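Local coordinates for signal recognition particle 19 kDa protein (PDB 3DLU) that binds the 7S RNA of the archaeal signal recognition particle and, with SRP54, organizes its ribonucleic core, at the interface of chains A and B and the interface of chains A and C. Sequence-based numbering; all coordinates share one arbitrary frame. Chains: chain A/B/C, Signal recognition particle 19 kDa protein.

Contacts 1 and 3 belong to one two-fold interface between chains A and B, and their C-alpha centres lie about 11 Å apart; contact 2 joins chain A to chain C about 7 Å from contact 3 and 16 Å from contact 1. Strand 47-56 of chain A serves both neighbours: A:Glu52 and A:Asp54 take part in contacts 2 and 3. Strand 68-76 gives A:Met72 to contact 1 and A:Phe70 and A:Gly71 to contact 3. The deposited assembly holds four copies, but archaeal SRP consists of 7S RNA, SRP54 and SRP19, so these protein-protein contacts may be features of the crystal.

Contact 1: the interface of chains A and B. Residues chain A 4-5, 7, 10, 72, 81; chain B 5, 7, 10, 81.
A:Val5 and B:Val5 meet tip to tip across the two-fold, their CG1 methyls 3.7 Å apart. Each CG1 lies between its own backbone N and carbonyl carbon (chi1 63° in A:Val5), and this rotamer turns the methyl towards the partner chain. Around this pair the packing is close and apolar: A:Trp7 and B:Val5 pass alongside, pointing opposite ways, A:Trp7 CB lying 3.8 Å from B:Val5 CG1. The bent side chain of A:Met72 runs roughly perpendicular to B:Trp7, with its terminal methyl CE 3.6 Å from indole atom CD1.

The polar side is looser and watery; in this patch no N or O of one chain comes within bonding reach of the other. A:Lys81 NZ binds A:Glu10 OE2 in a 2.7 Å salt bridge, on the syn side but tilted out of the carboxylate plane, and reaches A:Val5 O at 2.9 Å from out of the carbonyl plane. A:Glu10 OE1 accepts A:Trp7 N from above the carboxylate plane. The ammonium groups A:Lys81 NZ and B:Lys81 NZ stand 4.3 Å apart, both bound to waters 2 and 3, and their repulsion is likely to be eased by the glutamates. Water 1 links A:Val5 N to B:Glu10 OE2. The site joins two copies in the crystal through a small apolar core and shared water, a pairing that may not occur in the particle.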
loop_
_atom_site.group_PDB
_atom_site.type_symbol
_atom_site.label_atom_id
_atom_site.label_comp_id
_atom_site.label_asym_id
_atom_site.label_seq_id
_atom_site.Cartn_x
_atom_site.Cartn_y
_atom_site.Cartn_z
ATOM N N PHE A 4 -13.296 5.009 -11.554
ATOM C CA PHE A 4 -12.642 3.759 -11.935
ATOM C C PHE A 4 -11.183 3.767 -11.518
ATOM O O PHE A 4 -10.634 4.809 -11.156
ATOM C CB PHE A 4 -12.764 3.502 -13.449
ATOM C CG PHE A 4 -12.282 4.649 -14.294
ATOM C CD1 PHE A 4 -13.173 5.597 -14.775
ATOM C CD2 PHE A 4 -10.933 4.797 -14.580
ATOM C CE1 PHE A 4 -12.727 6.669 -15.539
ATOM C CE2 PHE A 4 -10.476 5.871 -15.345
ATOM C CZ PHE A 4 -11.372 6.804 -15.825
ATOM N N VAL A 5 -10.556 2.600 -11.583
ATOM C CA VAL A 5 -9.156 2.466 -11.245
ATOM C C VAL A 5 -8.286 2.636 -12.493
ATOM O O VAL A 5 -8.668 2.233 -13.590
ATOM C CB VAL A 5 -8.873 1.092 -10.583
ATOM C CG1 VAL A 5 -9.180 -0.055 -11.553
ATOM C CG2 VAL A 5 -7.440 1.017 -10.091
ATOM N N TRP A 7 -4.465 1.492 -13.471
ATOM C CA TRP A 7 -3.298 0.722 -13.097
ATOM C C TRP A 7 -2.220 1.098 -14.138
ATOM O O TRP A 7 -2.464 0.983 -15.342
ATOM C CB TRP A 7 -3.678 -0.773 -13.107
ATOM C CG TRP A 7 -2.540 -1.719 -12.897
ATOM C CD1 TRP A 7 -1.599 -1.665 -11.910
ATOM C CD2 TRP A 7 -2.246 -2.889 -13.672
ATOM N NE1 TRP A 7 -0.715 -2.721 -12.040
ATOM C CE2 TRP A 7 -1.096 -3.486 -13.112
ATOM C CE3 TRP A 7 -2.839 -3.485 -14.790
ATOM C CZ2 TRP A 7 -0.526 -4.657 -13.635
ATOM C CZ3 TRP A 7 -2.270 -4.650 -15.309
ATOM C CH2 TRP A 7 -1.123 -5.215 -14.728
ATOM N N GLU A 10 -1.577 -0.444 -17.566
ATOM C CA GLU A 10 -2.597 -0.317 -18.610
ATOM C C GLU A 10 -2.165 0.615 -19.743
ATOM O O GLU A 10 -2.602 0.456 -20.872
ATOM C CB GLU A 10 -3.929 0.168 -18.008
ATOM C CG GLU A 10 -4.593 -0.884 -17.096
ATOM C CD GLU A 10 -5.715 -0.299 -16.241
ATOM O OE1 GLU A 10 -5.781 0.937 -16.095
ATOM O OE2 GLU A 10 -6.525 -1.080 -15.702
ATOM N N MET A 72 -1.574 2.257 -7.955
ATOM C CA MET A 72 -2.887 2.385 -8.576
ATOM C C MET A 72 -3.485 3.722 -8.214
ATOM O O MET A 72 -3.116 4.331 -7.199
ATOM C CB MET A 72 -3.840 1.259 -8.147
ATOM C CG MET A 72 -4.276 1.318 -6.672
ATOM S SD MET A 72 -5.777 2.275 -6.319
ATOM C CE MET A 72 -7.052 0.974 -6.286
ATOM N N LYS A 81 -13.368 4.788 -19.209
ATOM C CA LYS A 81 -11.993 4.487 -18.852
ATOM C C LYS A 81 -11.063 4.423 -20.074
ATOM O O LYS A 81 -9.966 4.961 -20.038
ATOM C CB LYS A 81 -11.901 3.188 -18.051
ATOM C CG LYS A 81 -10.467 2.736 -17.777
ATOM C CD LYS A 81 -10.427 1.593 -16.772
ATOM C CE LYS A 81 -9.020 1.033 -16.617
ATOM N NZ LYS A 81 -8.934 0.071 -15.482
ATOM N N VAL B 5 -6.124 -5.524 -13.515
ATOM C CA VAL B 5 -6.360 -5.173 -12.123
ATOM C C VAL B 5 -7.816 -5.460 -11.775
ATOM O O VAL B 5 -8.702 -5.313 -12.613
ATOM C CB VAL B 5 -5.994 -3.669 -11.830
ATOM C CG1 VAL B 5 -6.906 -2.715 -12.604
ATOM C CG2 VAL B 5 -6.044 -3.362 -10.340
ATOM N N TRP B 7 -10.330 -4.052 -8.850
ATOM C CA TRP B 7 -10.552 -3.095 -7.769
ATOM C C TRP B 7 -11.859 -3.546 -7.097
ATOM O O TRP B 7 -12.859 -3.721 -7.769
ATOM C CB TRP B 7 -10.652 -1.687 -8.384
ATOM C CG TRP B 7 -10.995 -0.560 -7.435
ATOM C CD1 TRP B 7 -10.449 -0.317 -6.198
ATOM C CD2 TRP B 7 -11.949 0.488 -7.663
ATOM N NE1 TRP B 7 -11.015 0.815 -5.644
ATOM C CE2 TRP B 7 -11.942 1.323 -6.515
ATOM C CE3 TRP B 7 -12.804 0.808 -8.726
ATOM C CZ2 TRP B 7 -12.757 2.452 -6.405
ATOM C CZ3 TRP B 7 -13.629 1.928 -8.609
ATOM C CH2 TRP B 7 -13.596 2.735 -7.455
ATOM N N GLU B 10 -15.419 -2.566 -8.030
ATOM C CA GLU B 10 -15.968 -2.998 -9.318
ATOM C C GLU B 10 -17.058 -4.070 -9.188
ATOM O O GLU B 10 -17.895 -4.207 -10.076
ATOM C CB GLU B 10 -14.855 -3.508 -10.246
ATOM C CG GLU B 10 -13.892 -2.414 -10.691
ATOM C CD GLU B 10 -12.596 -2.967 -11.270
ATOM O OE1 GLU B 10 -12.269 -4.149 -11.001
ATOM O OE2 GLU B 10 -11.896 -2.216 -11.989
ATOM N N LYS B 81 -11.638 -9.273 -18.515
ATOM C CA LYS B 81 -11.893 -8.802 -17.160
ATOM C C LYS B 81 -13.370 -8.891 -16.761
ATOM O O LYS B 81 -13.694 -9.272 -15.632
ATOM C CB LYS B 81 -11.392 -7.370 -16.990
ATOM C CG LYS B 81 -11.753 -6.738 -15.659
ATOM C CD LYS B 81 -10.955 -5.435 -15.431
ATOM C CE LYS B 81 -11.471 -4.642 -14.211
ATOM N NZ LYS B 81 -10.514 -3.561 -13.838
HETATM O O HOH W 1 -12.468 0.352 -12.464
HETATM O O HOH W 2 -9.190 -2.631 -16.412
HETATM O O HOH W 3 -11.547 -1.002 -14.927
#

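Contact 2: the interface of chains A and C. Residues chain A 51-54; chain C 51-54.
A:Glu53 and C:Glu53 face each other through their backbones in the central one of three antiparallel bridges. A:Glu53 N donates to C:Glu53 O at 3.0 Å, and the reciprocal bond returns from C:Glu53 N to A:Glu53 O. The flanking bridges pair A:Glu52 with C:Asp54 and A:Asp54 with C:Glu52, joining strand 47-56 of chain A to strand 47-55 of chain C.

Beside this ladder the two Glu52 side chains lie crosswise, their carboxylates nearly coplanar (11° apart). A:Glu52 OE2 and C:Glu52 OE2 are only 2.8 Å apart, a distance that two bare carboxylates would resist; a shared proton is a plausible explanation, although hydrogens are not seen. Each chain has CG anti to the backbone N (chi1 -165° in A:Glu52) and then bends at chi2, which brings the carboxylate over to its twin. An alanine in place of A:Glu52 would probably leave C:Glu52 OE2 without its carboxylate mate and free that group to turn.

Farther out, A:Asp54 OD1 lies 3.8 Å from C:Glu52 CB, flanking the crossing chain, with the two carboxylate planes steeply inclined. The strand pairing may be a crystal contact. Water 4 links the strands beside the central bridge, 3.1 Å from A:Glu53 O and 2.9 Å from C:Val51 O.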
loop_
_atom_site.group_PDB
_atom_site.type_symbol
_atom_site.label_atom_id
_atom_site.label_comp_id
_atom_site.label_asym_id
_atom_site.label_seq_id
_atom_site.Cartn_x
_atom_site.Cartn_y
_atom_site.Cartn_z
ATOM N N VAL A 51 -4.685 7.526 -4.307
ATOM C CA VAL A 51 -3.402 7.235 -4.947
ATOM C C VAL A 51 -2.606 6.321 -4.039
ATOM O O VAL A 51 -2.357 6.667 -2.897
ATOM C CB VAL A 51 -2.573 8.516 -5.158
ATOM C CG1 VAL A 51 -1.278 8.207 -5.925
ATOM C CG2 VAL A 51 -3.388 9.561 -5.880
ATOM N N GLU A 52 -2.205 5.153 -4.523
ATOM C CA GLU A 52 -1.353 4.295 -3.709
ATOM C C GLU A 52 -0.114 3.976 -4.503
ATOM O O GLU A 52 -0.198 3.704 -5.701
ATOM C CB GLU A 52 -2.052 2.985 -3.329
ATOM C CG GLU A 52 -1.353 2.214 -2.193
ATOM C CD GLU A 52 -0.155 1.390 -2.650
ATOM O OE1 GLU A 52 -0.135 0.962 -3.818
ATOM O OE2 GLU A 52 0.763 1.158 -1.831
ATOM N N GLU A 53 1.030 4.009 -3.835
ATOM C CA GLU A 53 2.281 3.638 -4.483
ATOM C C GLU A 53 3.221 2.943 -3.501
ATOM O O GLU A 53 3.362 3.357 -2.353
ATOM C CB GLU A 53 2.943 4.876 -5.087
ATOM C CG GLU A 53 4.059 4.545 -6.055
ATOM C CD GLU A 53 4.725 5.783 -6.620
ATOM O OE1 GLU A 53 4.491 6.884 -6.075
ATOM O OE2 GLU A 53 5.481 5.645 -7.604
ATOM N N ASP A 54 3.861 1.874 -3.957
ATOM C CA ASP A 54 4.798 1.137 -3.124
ATOM C C ASP A 54 6.079 1.065 -3.937
ATOM O O ASP A 54 6.050 0.674 -5.093
ATOM C CB ASP A 54 4.272 -0.273 -2.844
ATOM C CG ASP A 54 5.049 -0.988 -1.758
ATOM O OD1 ASP A 54 5.940 -0.365 -1.148
ATOM O OD2 ASP A 54 4.763 -2.176 -1.494
ATOM N N VAL C 51 9.424 2.548 0.263
ATOM C CA VAL C 51 8.583 3.714 0.508
ATOM C C VAL C 51 7.161 3.380 0.096
ATOM O O VAL C 51 6.900 3.079 -1.072
ATOM C CB VAL C 51 9.038 4.944 -0.288
ATOM C CG1 VAL C 51 8.141 6.136 0.048
ATOM C CG2 VAL C 51 10.485 5.261 0.007
ATOM N N GLU C 52 6.242 3.426 1.054
ATOM C CA GLU C 52 4.847 3.159 0.755
ATOM C C GLU C 52 4.015 4.364 1.143
ATOM O O GLU C 52 4.221 4.953 2.202
ATOM C CB GLU C 52 4.361 1.918 1.493
ATOM C CG GLU C 52 3.018 1.393 0.981
ATOM C CD GLU C 52 1.830 2.169 1.505
ATOM O OE1 GLU C 52 1.918 2.708 2.629
ATOM O OE2 GLU C 52 0.797 2.223 0.796
ATOM N N GLU C 53 3.087 4.734 0.277
ATOM C CA GLU C 53 2.228 5.884 0.540
ATOM C C GLU C 53 0.817 5.608 0.035
ATOM O O GLU C 53 0.627 5.129 -1.078
ATOM C CB GLU C 53 2.811 7.127 -0.139
ATOM C CG GLU C 53 2.366 8.437 0.452
ATOM C CD GLU C 53 3.187 9.607 -0.067
ATOM O OE1 GLU C 53 2.938 10.750 0.374
ATOM O OE2 GLU C 53 4.083 9.375 -0.910
ATOM N N ASP C 54 -0.179 5.901 0.858
ATOM C CA ASP C 54 -1.562 5.779 0.435
ATOM C C ASP C 54 -2.183 7.143 0.662
ATOM O O ASP C 54 -2.056 7.702 1.749
ATOM C CB ASP C 54 -2.271 4.708 1.275
ATOM C CG ASP C 54 -3.573 4.240 0.658
ATOM O OD1 ASP C 54 -3.985 4.786 -0.388
ATOM O OD2 ASP C 54 -4.201 3.320 1.221
HETATM O O HOH W 4 5.699 5.385 -2.424
#

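Contact 3: the interface of chains A and B. Residues chain A 50, 52, 54, 70-71; chain B 50, 52, 72.
With CG anti to the backbone N (chi1 -180°) and an extended chain out to NE, B:Arg50 carries its guanidinium across to A:Glu52, while A:Arg50, similarly extended, reaches B:Glu52. The pairs meet tip to tip in two salt bridges. A:Arg50 NH2 donates almost straight to the carboxylate oxygen B:Glu52 OE2 at 2.9 Å (175° at H), with the oxygen in the guanidinium plane. The twin bond, from B:Arg50 NH2 to A:Glu52 OE1, is longer at 3.2 Å. Both oxygens are approached on their syn sides, out of the carboxylate planes.

Two aliphatic groups sandwich the B:Arg50 guanidinium: A:Phe70 CB lies over one face towards the rim, 3.6 Å from CZ, and B:Glu52 CB over the centre of the opposite face. B:Met72 CE lies in plane at its edge. This packing should limit its rotation and keep NH2 directed at A:Glu52.

Between the salt bridges, the carboxylates of A:Glu52 and B:Glu52 stack almost parallel, 4° apart, with A:Glu52 CD 3.8 Å from B:Glu52 CG. The flanking arginines are likely to offset the repulsion between these acids. In each chain the arginine and glutamate belong to strand 47-56; A:Phe70 and A:Gly71 come from strand 68-76, so the contact brings strand surfaces of the two chains together.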
loop_
_atom_site.group_PDB
_atom_site.type_symbol
_atom_site.label_atom_id
_atom_site.label_comp_id
_atom_site.label_asym_id
_atom_site.label_seq_id
_atom_site.Cartn_x
_atom_site.Cartn_y
_atom_site.Cartn_z
ATOM N N ARG A 50 -8.130 8.256 -4.924
ATOM C CA ARG A 50 -7.110 7.529 -4.151
ATOM C C ARG A 50 -5.829 7.389 -4.961
ATOM O O ARG A 50 -5.883 7.144 -6.157
ATOM C CB ARG A 50 -7.585 6.117 -3.777
ATOM C CG ARG A 50 -6.456 5.259 -3.147
ATOM C CD ARG A 50 -6.924 3.869 -2.704
ATOM N NE ARG A 50 -5.971 3.218 -1.796
ATOM C CZ ARG A 50 -5.425 2.019 -1.996
ATOM N NH1 ARG A 50 -5.716 1.319 -3.085
ATOM N NH2 ARG A 50 -4.585 1.508 -1.098
ATOM N N GLU A 52 -2.205 5.153 -4.523
ATOM C CA GLU A 52 -1.353 4.295 -3.709
ATOM C C GLU A 52 -0.114 3.976 -4.503
ATOM O O GLU A 52 -0.198 3.704 -5.701
ATOM C CB GLU A 52 -2.052 2.985 -3.329
ATOM C CG GLU A 52 -1.353 2.214 -2.193
ATOM C CD GLU A 52 -0.155 1.390 -2.650
ATOM O OE1 GLU A 52 -0.135 0.962 -3.818
ATOM O OE2 GLU A 52 0.763 1.158 -1.831
ATOM N N ASP A 54 3.861 1.874 -3.957
ATOM C CA ASP A 54 4.798 1.137 -3.124
ATOM C C ASP A 54 6.079 1.065 -3.937
ATOM O O ASP A 54 6.050 0.674 -5.093
ATOM C CB ASP A 54 4.272 -0.273 -2.844
ATOM C CG ASP A 54 5.049 -0.988 -1.758
ATOM O OD1 ASP A 54 5.940 -0.365 -1.148
ATOM O OD2 ASP A 54 4.763 -2.176 -1.494
ATOM N N PHE A 70 5.102 0.107 -7.695
ATOM C CA PHE A 70 3.840 -0.592 -7.892
ATOM C C PHE A 70 2.768 0.352 -7.394
ATOM O O PHE A 70 2.984 1.035 -6.404
ATOM C CB PHE A 70 3.835 -1.860 -7.050
ATOM C CG PHE A 70 5.022 -2.735 -7.286
ATOM C CD1 PHE A 70 6.231 -2.468 -6.666
ATOM C CD2 PHE A 70 4.938 -3.813 -8.154
ATOM C CE1 PHE A 70 7.324 -3.269 -6.890
ATOM C CE2 PHE A 70 6.030 -4.620 -8.382
ATOM C CZ PHE A 70 7.225 -4.347 -7.752
ATOM N N GLY A 71 1.630 0.429 -8.068
ATOM C CA GLY A 71 0.644 1.407 -7.642
ATOM C C GLY A 71 -0.682 1.359 -8.358
ATOM O O GLY A 71 -0.902 0.526 -9.246
ATOM N N ARG B 50 -0.312 -9.580 -7.792
ATOM C CA ARG B 50 -0.085 -8.635 -6.689
ATOM C C ARG B 50 -1.370 -8.435 -5.883
ATOM O O ARG B 50 -2.466 -8.430 -6.444
ATOM C CB ARG B 50 0.418 -7.284 -7.203
ATOM C CG ARG B 50 0.676 -6.257 -6.080
ATOM C CD ARG B 50 0.632 -4.797 -6.574
ATOM N NE ARG B 50 1.112 -3.856 -5.555
ATOM C CZ ARG B 50 0.686 -2.603 -5.420
ATOM N NH1 ARG B 50 -0.247 -2.117 -6.228
ATOM N NH2 ARG B 50 1.188 -1.831 -4.466
ATOM N N GLU B 52 -2.618 -5.717 -2.855
ATOM C CA GLU B 52 -2.337 -4.572 -1.981
ATOM C C GLU B 52 -3.597 -4.232 -1.212
ATOM O O GLU B 52 -4.674 -4.149 -1.794
ATOM C CB GLU B 52 -1.911 -3.342 -2.788
ATOM C CG GLU B 52 -1.264 -2.196 -1.949
ATOM C CD GLU B 52 -2.216 -1.446 -0.987
ATOM O OE1 GLU B 52 -1.834 -1.233 0.190
ATOM O OE2 GLU B 52 -3.324 -1.040 -1.396
ATOM N N MET B 72 -6.298 -3.411 -4.097
ATOM C CA MET B 72 -6.335 -3.780 -5.504
ATOM C C MET B 72 -5.646 -5.124 -5.620
ATOM O O MET B 72 -4.783 -5.461 -4.794
ATOM C CB MET B 72 -5.617 -2.730 -6.371
ATOM C CG MET B 72 -4.105 -2.641 -6.164
ATOM S SD MET B 72 -3.108 -3.684 -7.277
ATOM C CE MET B 72 -2.804 -2.570 -8.657
#